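Side-chain contact in beta-n-acetylhexosaminidase (Streptococcus pneumoniae, PDB 4AZI), which hydrolyses terminal beta-linked N-acetylglucosamine, probably from the ends of glycan chains, as a family 20 exo-glycosidase: residues Thr90-Gln94 and Ala95-Glu99. The protein carries 2 engineered substitutions. Numbering follows the deposited sequence.
Sequences TALTQ and AEVTE. With EDO (1,2-ethanediol), chain E.
E96 lays its carboxylate beside the backbone of L92 and T93. Its OE1 accepts from T93 N at 3.0 Å. This bond is nearly straight (165°) and meets OE1 on the anti side, somewhat out of the carboxylate plane. CG of E96 lies anti to its carbonyl carbon (chi1 -68°), and the extended chain beyond it carries the acid back past the helix start. The same OE1 accepts a hydrogen bond from a water that also donates to A91 O. The return bond runs from E96 N to T93 OG1, 3.2 Å. T93 is the N-cap, and its chi1 of 67° sets OG1 between backbone N and carbonyl carbon, turned to this amide. CG of E96 passes 3.3 Å from T93 OG1.

L92 crosses the acid at about a right angle, its CD2 3.6 Å from E96 OE1. L92 CD1 touches V97 CG2 at 4.0 Å, the two side chains crossing at about a right angle. V97 continues inward onto F169 and F170 of helix 153-170.

One turn on, T98 OG1 donates to Q94 O at 2.7 Å from above the carbonyl plane. T98 N also donates to Q94 O, so two bonds grip this oxygen. A second water joins T98 OG1 to Q94 NE2, which also donates to a bound 1,2-ethanediol, probably from the crystallisation liquor.

The reciprocal T93-E96 pair is a capping box, opening helix 94-106, which precedes strand 110-117 of the TIM barrel.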
loop_
_atom_site.group_PDB
_atom_site.type_symbol
_atom_site.label_atom_id
_atom_site.label_comp_id
_atom_site.label_asym_id
_atom_site.label_seq_id
_atom_site.Cartn_x
_atom_site.Cartn_y
_atom_site.Cartn_z
ATOM N N THR A 90 15.729 -11.644 -1.955
ATOM C CA THR A 90 15.262 -11.570 -0.577
ATOM C C THR A 90 14.726 -10.195 -0.212
ATOM O O THR A 90 13.598 -10.078 0.263
ATOM C CB THR A 90 16.364 -11.966 0.432
ATOM O OG1 THR A 90 16.900 -13.249 0.088
ATOM C CG2 THR A 90 15.800 -12.029 1.856
ATOM N N ALA A 91 15.538 -9.161 -0.415
ATOM C CA ALA A 91 15.178 -7.821 0.025
ATOM C C ALA A 91 15.706 -6.752 -0.912
ATOM O O ALA A 91 16.793 -6.883 -1.483
ATOM C CB ALA A 91 15.671 -7.566 1.447
ATOM N N LEU A 92 14.908 -5.703 -1.079
ATOM C CA LEU A 92 15.347 -4.506 -1.765
ATOM C C LEU A 92 16.327 -3.749 -0.863
ATOM O O LEU A 92 16.217 -3.803 0.374
ATOM C CB LEU A 92 14.140 -3.630 -2.113
ATOM C CG LEU A 92 13.134 -4.148 -3.152
ATOM C CD1 LEU A 92 11.940 -3.207 -3.277
ATOM C CD2 LEU A 92 13.791 -4.342 -4.514
ATOM N N THR A 93 17.291 -3.072 -1.485
ATOM C CA THR A 93 18.266 -2.250 -0.767
ATOM C C THR A 93 17.778 -0.809 -0.689
ATOM O O THR A 93 16.804 -0.439 -1.361
ATOM C CB THR A 93 19.633 -2.227 -1.477
ATOM O OG1 THR A 93 19.500 -1.545 -2.730
ATOM C CG2 THR A 93 20.185 -3.641 -1.685
ATOM N N GLN A 94 18.463 0.000 0.119
ATOM C CA GLN A 94 18.112 1.405 0.281
ATOM C C GLN A 94 18.253 2.134 -1.052
ATOM O O GLN A 94 17.378 2.911 -1.432
ATOM C CB GLN A 94 18.971 2.075 1.358
ATOM C CG GLN A 94 18.749 3.585 1.455
ATOM C CD GLN A 94 19.141 4.175 2.798
ATOM O OE1 GLN A 94 19.303 3.458 3.785
ATOM N NE2 GLN A 94 19.295 5.494 2.838
ATOM N N ALA A 95 19.352 1.853 -1.753
ATOM C CA ALA A 95 19.634 2.431 -3.063
ATOM C C ALA A 95 18.541 2.129 -4.088
ATOM O O ALA A 95 18.208 2.976 -4.921
ATOM C CB ALA A 95 20.986 1.948 -3.566
ATOM N N GLU A 96 17.990 0.921 -4.031
ATOM C CA GLU A 96 16.936 0.528 -4.958
ATOM C C GLU A 96 15.588 1.228 -4.695
ATOM O O GLU A 96 14.943 1.701 -5.634
ATOM C CB GLU A 96 16.770 -0.993 -4.980
ATOM C CG GLU A 96 17.944 -1.746 -5.591
ATOM C CD GLU A 96 17.797 -3.250 -5.476
ATOM O OE1 GLU A 96 17.337 -3.732 -4.418
ATOM O OE2 GLU A 96 18.140 -3.957 -6.449
ATOM N N VAL A 97 15.157 1.291 -3.434
ATOM C CA VAL A 97 13.912 1.996 -3.103
ATOM C C VAL A 97 14.057 3.502 -3.375
ATOM O O VAL A 97 13.122 4.141 -3.857
ATOM C CB VAL A 97 13.427 1.699 -1.663
ATOM C CG1 VAL A 97 12.285 2.620 -1.254
ATOM C CG2 VAL A 97 12.995 0.244 -1.523
ATOM N N THR A 98 15.233 4.060 -3.086
ATOM C CA THR A 98 15.501 5.481 -3.365
ATOM C C THR A 98 15.318 5.760 -4.866
ATOM O O THR A 98 14.640 6.721 -5.244
ATOM C CB THR A 98 16.910 5.914 -2.883
ATOM O OG1 THR A 98 17.056 5.597 -1.493
ATOM C CG2 THR A 98 17.138 7.412 -3.078
ATOM N N GLU A 99 15.896 4.899 -5.703
ATOM C CA GLU A 99 15.774 5.004 -7.160
ATOM C C GLU A 99 14.334 4.829 -7.658
ATOM O O GLU A 99 13.918 5.520 -8.586
ATOM C CB GLU A 99 16.701 4.002 -7.865
ATOM C CG GLU A 99 16.505 3.932 -9.379
ATOM C CD GLU A 99 17.629 3.212 -10.119
ATOM O OE1 GLU A 99 18.494 2.594 -9.461
ATOM O OE2 GLU A 99 17.650 3.271 -11.364
HETATM C C1 EDO E . 18.399 7.799 4.766
HETATM O O1 EDO E . 19.590 7.064 5.059
HETATM C C2 EDO E . 18.731 8.851 3.716
HETATM O O2 EDO E . 17.764 8.770 2.663
HETATM O O HOH W 1 17.442 -6.306 -4.158
HETATM O O HOH W 2 19.022 7.110 0.376
#